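Local coordinates for ribonuclease J (Methanolobus psychrophilus R15, PDB 5HAB), which degrades RNA as an exoribonuclease, probably from the 5' end, with a metallo-beta-lactamase core that carries a beta-CASP domain, at residues R72-E77 with L116-A121; I165-I170 with V180-H185; G233-T238 with A411-H416. The protein carries 1 engineered substitution. One frame throughout, in Å; residues are numbered along the deposited sequence.

In the fold
The contacts follow one another along the chain. Contact 1 closes before contact 2 opens, and contact 2 before contact 3. Their centres lie about 26 Å (1 to 2), 24 Å (2 to 3) and 36 Å (1 to 3) apart. Contact 1 sets the start of helix 75-81 on the loop before strand 124-126 of the seven-stranded sheet. Contact 2 is a hairpin of the mixed six-stranded sheet, packed against strand 49-53 of the first. Contact 3 joins the loop after strand 222-228 to the helix before strand 427-431. The 172 residues between its segments include the six-stranded parallel sheet, so contact 3 brings two distant chain parts together.

Contact 1 (R72-E77 with L116-A121)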
loop_
_atom_site.group_PDB
_atom_site.type_symbol
_atom_site.label_atom_id
_atom_site.label_comp_id
_atom_site.label_asym_id
_atom_site.label_seq_id
_atom_site.Cartn_x
_atom_site.Cartn_y
_atom_site.Cartn_z
ATOM N N ARG B 72 27.879 24.907 -9.099
ATOM C CA ARG B 72 29.325 24.976 -8.918
ATOM C C ARG B 72 29.949 23.652 -9.334
ATOM O O ARG B 72 31.076 23.615 -9.830
ATOM C CB ARG B 72 29.697 25.312 -7.472
ATOM C CG ARG B 72 30.339 26.678 -7.268
ATOM C CD ARG B 72 30.701 26.894 -5.800
ATOM N NE ARG B 72 31.739 25.971 -5.343
ATOM C CZ ARG B 72 32.029 25.740 -4.066
ATOM N NH1 ARG B 72 31.353 26.355 -3.105
ATOM N NH2 ARG B 72 32.993 24.886 -3.747
ATOM N N MET B 73 29.212 22.564 -9.119
ATOM C CA MET B 73 29.697 21.246 -9.505
ATOM C C MET B 73 29.697 21.156 -11.019
ATOM O O MET B 73 28.746 21.587 -11.668
ATOM C CB MET B 73 28.823 20.128 -8.928
ATOM C CG MET B 73 28.814 20.025 -7.415
ATOM S SD MET B 73 27.617 18.805 -6.822
ATOM C CE MET B 73 26.078 19.466 -7.440
ATOM N N HIS B 74 30.759 20.603 -11.591
ATOM C CA HIS B 74 30.762 20.387 -13.028
ATOM C C HIS B 74 30.350 18.957 -13.362
ATOM O O HIS B 74 30.030 18.161 -12.474
ATOM C CB HIS B 74 32.113 20.730 -13.657
ATOM C CG HIS B 74 31.991 21.214 -15.071
ATOM N ND1 HIS B 74 32.275 20.421 -16.162
ATOM C CD2 HIS B 74 31.555 22.396 -15.569
ATOM C CE1 HIS B 74 32.048 21.104 -17.270
ATOM N NE2 HIS B 74 31.609 22.305 -16.939
ATOM N N SER B 75 30.344 18.662 -14.657
ATOM C CA SER B 75 29.735 17.464 -15.216
ATOM C C SER B 75 30.086 16.141 -14.538
ATOM O O SER B 75 29.196 15.345 -14.277
ATOM C CB SER B 75 30.110 17.365 -16.694
ATOM O OG SER B 75 29.779 18.560 -17.374
ATOM N N LEU B 76 31.356 15.907 -14.231
ATOM C CA LEU B 76 31.757 14.573 -13.784
ATOM C C LEU B 76 31.255 14.250 -12.384
ATOM O O LEU B 76 30.924 13.101 -12.092
ATOM C CB LEU B 76 33.277 14.407 -13.845
ATOM C CG LEU B 76 33.820 13.728 -15.111
ATOM C CD1 LEU B 76 33.196 14.289 -16.389
ATOM C CD2 LEU B 76 35.341 13.819 -15.169
ATOM N N GLU B 77 31.168 15.262 -11.531
ATOM C CA GLU B 77 30.706 15.050 -10.169
ATOM C C GLU B 77 29.208 14.770 -10.204
ATOM O O GLU B 77 28.700 13.898 -9.493
ATOM C CB GLU B 77 31.021 16.269 -9.302
ATOM C CG GLU B 77 30.423 16.240 -7.910
ATOM C CD GLU B 77 30.841 17.441 -7.081
ATOM O OE1 GLU B 77 30.454 17.514 -5.894
ATOM O OE2 GLU B 77 31.552 18.320 -7.618
ATOM N N LEU B 116 26.578 19.206 -20.433
ATOM C CA LEU B 116 27.138 18.223 -21.356
ATOM C C LEU B 116 27.107 18.676 -22.820
ATOM O O LEU B 116 27.896 18.187 -23.631
ATOM C CB LEU B 116 26.400 16.886 -21.223
ATOM C CG LEU B 116 26.346 16.193 -19.862
ATOM C CD1 LEU B 116 25.390 15.014 -19.919
ATOM C CD2 LEU B 116 27.723 15.741 -19.426
ATOM N N ALA B 117 26.190 19.577 -23.171
ATOM C CA ALA B 117 26.009 19.927 -24.580
ATOM C C ALA B 117 27.236 20.626 -25.184
ATOM O O ALA B 117 27.526 20.462 -26.371
ATOM C CB ALA B 117 24.785 20.798 -24.754
ATOM N N HIS B 118 27.966 21.377 -24.365
ATOM C CA HIS B 118 29.064 22.203 -24.866
ATOM C C HIS B 118 30.274 21.380 -25.306
ATOM O O HIS B 118 31.212 21.920 -25.889
ATOM C CB HIS B 118 29.494 23.231 -23.811
ATOM C CG HIS B 118 30.049 22.626 -22.560
ATOM N ND1 HIS B 118 31.311 22.079 -22.494
ATOM C CD2 HIS B 118 29.518 22.500 -21.321
ATOM C CE1 HIS B 118 31.530 21.628 -21.271
ATOM N NE2 HIS B 118 30.458 21.872 -20.539
ATOM N N ARG B 119 30.265 20.086 -25.003
ATOM C CA ARG B 119 31.360 19.204 -25.397
ATOM C C ARG B 119 31.169 18.607 -26.786
ATOM O O ARG B 119 32.077 17.979 -27.326
ATOM C CB ARG B 119 31.536 18.084 -24.374
ATOM C CG ARG B 119 32.221 18.549 -23.112
ATOM C CD ARG B 119 32.585 17.393 -22.208
ATOM N NE ARG B 119 33.027 17.895 -20.914
ATOM C CZ ARG B 119 32.237 18.003 -19.854
ATOM N NH1 ARG B 119 30.959 17.655 -19.948
ATOM N NH2 ARG B 119 32.715 18.471 -18.710
ATOM N N TYR B 120 29.988 18.797 -27.362
ATOM C CA TYR B 120 29.704 18.261 -28.688
ATOM C C TYR B 120 29.708 19.375 -29.726
ATOM O O TYR B 120 29.195 20.468 -29.481
ATOM C CB TYR B 120 28.366 17.516 -28.701
ATOM C CG TYR B 120 28.336 16.329 -27.769
ATOM C CD1 TYR B 120 28.794 15.082 -28.182
ATOM C CD2 TYR B 120 27.877 16.460 -26.465
ATOM C CE1 TYR B 120 28.778 13.996 -27.327
ATOM C CE2 TYR B 120 27.861 15.382 -25.603
ATOM C CZ TYR B 120 28.310 14.155 -26.036
ATOM O OH TYR B 120 28.288 13.087 -25.170
ATOM N N ALA B 121 30.303 19.090 -30.880
ATOM C CA ALA B 121 30.339 20.034 -31.989
ATOM C C ALA B 121 29.073 19.894 -32.826
ATOM O O ALA B 121 29.106 19.425 -33.966
ATOM C CB ALA B 121 31.579 19.812 -32.840
#
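Arg119 reaches across to Ser75 and His74 and has the largest share on its own segment of this small contact, which buries 182 Å² in all. Its CB points toward the segment 72-77. CG lies beside the backbone N (chi1 -76°), and from there the chain runs extended to NE. The aliphatic part thus serves as a straight arm, and the touching is left to the guanidinium. Arg119 CZ comes within 3.5 Å of Ser75 OG. NH1 is closer to that hydroxyl, with Arg119 NH1 and Ser75 OG 3.0 Å apart. Ser75 OG lies at the guanidinium edge, near its plane. Arg119 NH1 also meets the carbon of the same side chain, Ser75 CB, at 3.4 Å. The clear hydrogen bond of this hydroxyl goes to Lys115 O, just before the second segment. NH2 passes on to His74. It arrives at the edge of the imidazole, in the ring plane, with Arg119 NH2 3.1 Å from His74 CE1. The ring and the guanidinium stand almost perpendicular, their planes 85° apart.

His118 covers one face of the guanidinium. His118 CE1 sits 3.9 Å above the Arg119 guanidinium plane, over its centre. The same imidazole meets His74 rim to rim, with His74 CE1 and His118 NE2 3.7 Å apart, and neither ring covers the other's face. Leu116 CD2 adds an apolar touch on Ser75 CB at 4.0 Å.

His74 holds the N-cap position of helix 75-81, so the loop meets the beginning of that helix. This is a partly buried packing contact of the metallo-beta-lactamase fold. It sets the start of helix 75-81 against the loop that connects helix 113-116 to strand 124-126, about 9 Å from the bound RNA at the nearest atoms.

Contact 2 (I165-I170 with V180-H185)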
loop_
_atom_site.group_PDB
_atom_site.type_symbol
_atom_site.label_atom_id
_atom_site.label_comp_id
_atom_site.label_asym_id
_atom_site.label_seq_id
_atom_site.Cartn_x
_atom_site.Cartn_y
_atom_site.Cartn_z
ATOM N N ILE B 165 20.347 11.688 -43.615
ATOM C CA ILE B 165 19.632 11.867 -42.359
ATOM C C ILE B 165 18.778 13.125 -42.389
ATOM O O ILE B 165 19.298 14.221 -42.612
ATOM C CB ILE B 165 20.614 11.931 -41.170
ATOM C CG1 ILE B 165 21.392 10.623 -41.035
ATOM C CG2 ILE B 165 19.882 12.281 -39.884
ATOM C CD1 ILE B 165 22.424 10.661 -39.946
ATOM N N THR B 166 17.473 12.980 -42.163
ATOM C CA THR B 166 16.635 14.168 -41.953
ATOM C C THR B 166 15.861 14.047 -40.644
ATOM O O THR B 166 15.536 12.949 -40.212
ATOM C CB THR B 166 15.632 14.410 -43.103
ATOM O OG1 THR B 166 14.647 13.370 -43.111
ATOM C CG2 THR B 166 16.339 14.458 -44.448
ATOM N N ILE B 167 15.557 15.180 -40.021
ATOM C CA ILE B 167 14.821 15.180 -38.768
ATOM C C ILE B 167 13.461 15.851 -38.925
ATOM O O ILE B 167 13.371 17.017 -39.305
ATOM C CB ILE B 167 15.643 15.874 -37.669
ATOM C CG1 ILE B 167 16.854 15.018 -37.290
ATOM C CG2 ILE B 167 14.782 16.174 -36.454
ATOM C CD1 ILE B 167 17.783 15.692 -36.303
ATOM N N GLU B 168 12.410 15.105 -38.593
ATOM C CA GLU B 168 11.034 15.590 -38.650
ATOM C C GLU B 168 10.447 15.733 -37.245
ATOM O O GLU B 168 10.590 14.837 -36.417
ATOM C CB GLU B 168 10.176 14.638 -39.491
ATOM C CG GLU B 168 8.690 14.971 -39.530
ATOM C CD GLU B 168 7.897 13.967 -40.349
ATOM O OE1 GLU B 168 8.513 13.023 -40.888
ATOM O OE2 GLU B 168 6.663 14.130 -40.474
ATOM N N PHE B 169 9.799 16.862 -36.975
ATOM C CA PHE B 169 9.056 17.038 -35.730
ATOM C C PHE B 169 7.569 16.759 -35.958
ATOM O O PHE B 169 6.996 17.203 -36.956
ATOM C CB PHE B 169 9.240 18.452 -35.169
ATOM C CG PHE B 169 10.532 18.656 -34.418
ATOM C CD1 PHE B 169 11.480 17.651 -34.341
ATOM C CD2 PHE B 169 10.785 19.855 -33.768
ATOM C CE1 PHE B 169 12.666 17.843 -33.643
ATOM C CE2 PHE B 169 11.966 20.052 -33.069
ATOM C CZ PHE B 169 12.906 19.045 -33.006
ATOM N N ILE B 170 6.953 16.017 -35.041
ATOM C CA ILE B 170 5.509 15.779 -35.084
ATOM C C ILE B 170 4.911 16.283 -33.783
ATOM O O ILE B 170 5.410 15.955 -32.718
ATOM C CB ILE B 170 5.189 14.294 -35.295
ATOM C CG1 ILE B 170 5.886 13.775 -36.549
ATOM C CG2 ILE B 170 3.686 14.070 -35.377
ATOM C CD1 ILE B 170 6.100 12.298 -36.533
ATOM N N VAL B 180 7.203 17.518 -29.011
ATOM C CA VAL B 180 7.187 16.793 -30.281
ATOM C C VAL B 180 7.689 15.344 -30.174
ATOM O O VAL B 180 8.559 15.028 -29.359
ATOM C CB VAL B 180 8.015 17.554 -31.343
ATOM C CG1 VAL B 180 7.393 18.914 -31.633
ATOM C CG2 VAL B 180 9.468 17.715 -30.893
ATOM N N PHE B 181 7.114 14.466 -30.994
ATOM C CA PHE B 181 7.776 13.232 -31.391
ATOM C C PHE B 181 8.860 13.627 -32.378
ATOM O O PHE B 181 8.671 14.567 -33.163
ATOM C CB PHE B 181 6.824 12.238 -32.076
ATOM C CG PHE B 181 5.744 11.674 -31.185
ATOM C CD1 PHE B 181 5.700 11.954 -29.835
ATOM C CD2 PHE B 181 4.778 10.832 -31.720
ATOM C CE1 PHE B 181 4.704 11.425 -29.040
ATOM C CE2 PHE B 181 3.785 10.298 -30.931
ATOM C CZ PHE B 181 3.746 10.594 -29.589
ATOM N N VAL B 182 9.974 12.905 -32.387
ATOM C CA VAL B 182 10.967 13.169 -33.424
ATOM C C VAL B 182 11.175 11.925 -34.276
ATOM O O VAL B 182 11.371 10.828 -33.758
ATOM C CB VAL B 182 12.303 13.689 -32.821
ATOM C CG1 VAL B 182 12.754 12.831 -31.664
ATOM C CG2 VAL B 182 13.388 13.742 -33.887
ATOM N N ALA B 183 11.084 12.107 -35.592
ATOM C CA ALA B 183 11.345 11.040 -36.551
ATOM C C ALA B 183 12.655 11.300 -37.291
ATOM O O ALA B 183 12.822 12.327 -37.946
ATOM C CB ALA B 183 10.195 10.906 -37.541
ATOM N N ILE B 184 13.587 10.367 -37.159
ATOM C CA ILE B 184 14.854 10.420 -37.863
ATOM C C ILE B 184 14.748 9.572 -39.125
ATOM O O ILE B 184 14.723 8.346 -39.065
ATOM C CB ILE B 184 16.007 9.959 -36.958
ATOM C CG1 ILE B 184 16.111 10.882 -35.746
ATOM C CG2 ILE B 184 17.318 9.922 -37.728
ATOM C CD1 ILE B 184 17.133 10.452 -34.743
ATOM N N HIS B 185 14.670 10.236 -40.271
ATOM C CA HIS B 185 14.572 9.541 -41.544
ATOM C C HIS B 185 15.958 9.172 -42.058
ATOM O O HIS B 185 16.859 10.026 -42.158
ATOM C CB HIS B 185 13.827 10.390 -42.575
ATOM C CG HIS B 185 12.428 10.737 -42.172
ATOM N ND1 HIS B 185 11.357 9.904 -42.415
ATOM C CD2 HIS B 185 11.924 11.825 -41.546
ATOM C CE1 HIS B 185 10.253 10.466 -41.957
ATOM N NE2 HIS B 185 10.569 11.633 -41.426
#
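Glu168 and His185 meet because their side chains leave the sheet on the same face with different first torsions. Glu168 sends CG opposite its backbone N (chi1 175°) and stays extended, while His185 sets CG beside the N (chi1 -60°). This brings the ring edge, with NE2, up to the carboxylate. His185 NE2 donates to Glu168 OE1, modelled at 2.5 Å, shorter than usual, so the exact length is doubtful. The acceptor lies close to the ring plane, and carboxylate and imidazole are nearly coplanar, 18° apart. Glu168 OE2 is engaged as well, in a salt bridge to Arg213, so the buried carboxylate is held at both oxygens. The charge of Arg213 probably favours the ionised form of Glu168. On the same face Thr166 OG1 crowds His185 CB at 3.1 Å.

The backbones form a regular antiparallel pair. Thr166 with His185, Glu168 with Ala183, and Ile170 with Phe181 are hydrogen-bonded pairs, each with two N-H to O bonds. Ile167 with Ile184 and Phe169 with Val182 are the non-hydrogen-bonded pairs between them.

The other face is apolar. Val180 CG2 stands over the Phe169 ring, 3.8 Å from its centroid, in a CH-pi contact. Ile167 CG2 touches Val182 CG2 at 3.8 Å.

These two strands form a hairpin inside the mixed six-stranded sheet, between strands 158-160 and 189-194. The face of Ile167, Val182 and Ile184 packs on strand 49-53 of the seven-stranded sheet. Helix 211-220 covers the face of Ile170, Phe181 and His185.

Contact 3 (G233-T238 with A411-H416); sequences GRNGKT and AYREDH. With SO4 (sulfate ion), chain K.
Backbone bonds join Arg234 and Gly236 to the first turn of helix 413-423. Arg413 N donates to Arg234 O at 3.0 Å, nearly in line with the carbonyl. Glu414 N donates to Gly236 O, also at 3.0 Å.

One carboxylate oxygen ties the loop to the same helix start. Asp415 OD2 takes Thr238 N on its syn lone pair at 2.7 Å and Tyr412 N on its anti lone pair at 2.8 Å. Tyr412 is the N-cap residue, so the second bond resembles half a capping box, without the reciprocal bond. A water links Asp415 OD1 to Thr238 O.

CH-pi packing holds the Tyr412 ring. Arg234 CB lies 3.9 Å from its centroid and Thr238 CA 3.8 Å, over the opposite face.

Polar and charged ends meet the second subunit and a sulfate, probably from the crystallisation liquor. Arg413 NH2 donates almost straight to sulfate O3 at 3.2 Å. Asn235 OD1 accepts from Asp403 N of the second subunit, and Asn235 ND2 adds a weak bond to sulfate O2. Lys395 of that subunit also binds the ion. Lys237 and Glu414 form salt bridges with its Asp250 and Arg400.

Backbone bonds, a carboxylate and ring packing thus fix the loop to the helix start. The other charged groups meet the second subunit and the sulfate, consistent with a site that can hold an anion.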
loop_
_atom_site.group_PDB
_atom_site.type_symbol
_atom_site.label_atom_id
_atom_site.label_comp_id
_atom_site.label_asym_id
_atom_site.label_seq_id
_atom_site.Cartn_x
_atom_site.Cartn_y
_atom_site.Cartn_z
ATOM N N GLY B 233 2.057 0.989 -17.171
ATOM C CA GLY B 233 1.399 0.128 -16.213
ATOM C C GLY B 233 0.003 0.590 -15.840
ATOM O O GLY B 233 -0.800 -0.205 -15.356
ATOM N N ARG B 234 -0.291 1.870 -16.067
ATOM C CA ARG B 234 -1.597 2.417 -15.707
ATOM C C ARG B 234 -2.643 2.033 -16.736
ATOM O O ARG B 234 -2.431 2.120 -17.946
ATOM C CB ARG B 234 -1.536 3.939 -15.544
ATOM C CG ARG B 234 -0.689 4.374 -14.360
ATOM C CD ARG B 234 -0.763 5.866 -14.087
ATOM N NE ARG B 234 -0.062 6.191 -12.846
ATOM C CZ ARG B 234 0.126 7.422 -12.382
ATOM N NH1 ARG B 234 -0.328 8.469 -13.055
ATOM N NH2 ARG B 234 0.781 7.603 -11.241
ATOM N N ASN B 235 -3.778 1.589 -16.221
ATOM C CA ASN B 235 -4.846 1.039 -17.031
ATOM C C ASN B 235 -5.624 2.119 -17.784
ATOM O O ASN B 235 -5.842 3.216 -17.270
ATOM C CB ASN B 235 -5.778 0.225 -16.130
ATOM C CG ASN B 235 -7.037 -0.199 -16.828
ATOM O OD1 ASN B 235 -7.944 0.605 -17.037
ATOM N ND2 ASN B 235 -7.106 -1.475 -17.199
ATOM N N GLY B 236 -6.037 1.801 -19.006
ATOM C CA GLY B 236 -6.897 2.681 -19.775
ATOM C C GLY B 236 -6.176 3.730 -20.595
ATOM O O GLY B 236 -5.115 3.470 -21.162
ATOM N N LYS B 237 -6.772 4.914 -20.674
ATOM C CA LYS B 237 -6.210 6.014 -21.451
ATOM C C LYS B 237 -5.981 7.212 -20.543
ATOM O O LYS B 237 -6.682 7.376 -19.544
ATOM C CB LYS B 237 -7.127 6.392 -22.614
ATOM C CG LYS B 237 -8.407 7.093 -22.194
ATOM C CD LYS B 237 -9.271 7.432 -23.397
ATOM C CE LYS B 237 -8.598 8.455 -24.297
ATOM N NZ LYS B 237 -9.468 8.808 -25.453
ATOM N N THR B 238 -4.971 8.022 -20.856
ATOM C CA THR B 238 -4.705 9.212 -20.061
ATOM C C THR B 238 -5.877 10.173 -20.171
ATOM O O THR B 238 -6.305 10.506 -21.273
ATOM C CB THR B 238 -3.426 9.952 -20.503
ATOM O OG1 THR B 238 -2.359 9.018 -20.691
ATOM C CG2 THR B 238 -3.018 10.946 -19.441
ATOM N N ALA B 411 1.305 8.961 -21.312
ATOM C CA ALA B 411 0.443 7.973 -21.950
ATOM C C ALA B 411 0.160 6.770 -21.049
ATOM O O ALA B 411 1.053 6.256 -20.365
ATOM C CB ALA B 411 1.069 7.505 -23.248
ATOM N N TYR B 412 -1.090 6.327 -21.050
ATOM C CA TYR B 412 -1.464 5.120 -20.324
ATOM C C TYR B 412 -1.308 3.917 -21.252
ATOM O O TYR B 412 -0.918 4.068 -22.409
ATOM C CB TYR B 412 -2.900 5.217 -19.793
ATOM C CG TYR B 412 -3.059 6.113 -18.586
ATOM C CD1 TYR B 412 -2.031 6.954 -18.181
ATOM C CD2 TYR B 412 -4.233 6.108 -17.840
ATOM C CE1 TYR B 412 -2.171 7.777 -17.075
ATOM C CE2 TYR B 412 -4.380 6.924 -16.729
ATOM C CZ TYR B 412 -3.347 7.757 -16.355
ATOM O OH TYR B 412 -3.483 8.575 -15.255
ATOM N N ARG B 413 -1.612 2.731 -20.739
ATOM C CA ARG B 413 -1.416 1.487 -21.480
ATOM C C ARG B 413 -2.083 1.492 -22.860
ATOM O O ARG B 413 -1.450 1.134 -23.851
ATOM C CB ARG B 413 -1.899 0.290 -20.640
ATOM C CG ARG B 413 -1.703 -1.058 -21.319
ATOM C CD ARG B 413 -2.172 -2.249 -20.476
ATOM N NE ARG B 413 -1.646 -2.225 -19.109
ATOM C CZ ARG B 413 -2.389 -2.254 -18.004
ATOM N NH1 ARG B 413 -3.713 -2.296 -18.083
ATOM N NH2 ARG B 413 -1.801 -2.236 -16.814
ATOM N N GLU B 414 -3.345 1.903 -22.934
ATOM C CA GLU B 414 -4.082 1.837 -24.196
ATOM C C GLU B 414 -3.621 2.905 -25.188
ATOM O O GLU B 414 -3.730 2.728 -26.408
ATOM C CB GLU B 414 -5.587 1.966 -23.945
ATOM C CG GLU B 414 -6.149 0.912 -23.000
ATOM C CD GLU B 414 -5.723 -0.493 -23.373
ATOM O OE1 GLU B 414 -5.821 -0.846 -24.565
ATOM O OE2 GLU B 414 -5.306 -1.252 -22.474
ATOM N N ASP B 415 -3.114 4.016 -24.663
ATOM C CA ASP B 415 -2.483 5.026 -25.504
ATOM C C ASP B 415 -1.267 4.422 -26.210
ATOM O O ASP B 415 -1.070 4.610 -27.414
ATOM C CB ASP B 415 -2.079 6.240 -24.672
ATOM C CG ASP B 415 -3.264 6.892 -23.992
ATOM O OD1 ASP B 415 -4.235 7.231 -24.696
ATOM O OD2 ASP B 415 -3.234 7.053 -22.750
ATOM N N HIS B 416 -0.467 3.673 -25.457
ATOM C CA HIS B 416 0.673 2.968 -26.036
ATOM C C HIS B 416 0.228 1.900 -27.016
ATOM O O HIS B 416 0.876 1.679 -28.035
ATOM C CB HIS B 416 1.535 2.346 -24.941
ATOM C CG HIS B 416 2.447 3.323 -24.274
ATOM N ND1 HIS B 416 3.447 3.983 -24.957
ATOM C CD2 HIS B 416 2.512 3.757 -22.992
ATOM C CE1 HIS B 416 4.091 4.780 -24.122
ATOM N NE2 HIS B 416 3.545 4.662 -22.924
HETATM S S SO4 K . -4.322 -3.508 -14.130
HETATM O O1 SO4 K . -4.993 -3.616 -12.838
HETATM O O2 SO4 K . -5.299 -3.660 -15.207
HETATM O O3 SO4 K . -3.683 -2.200 -14.230
HETATM O O4 SO4 K . -3.309 -4.555 -14.240
HETATM O O HOH W 1 -5.497 9.373 -23.672
#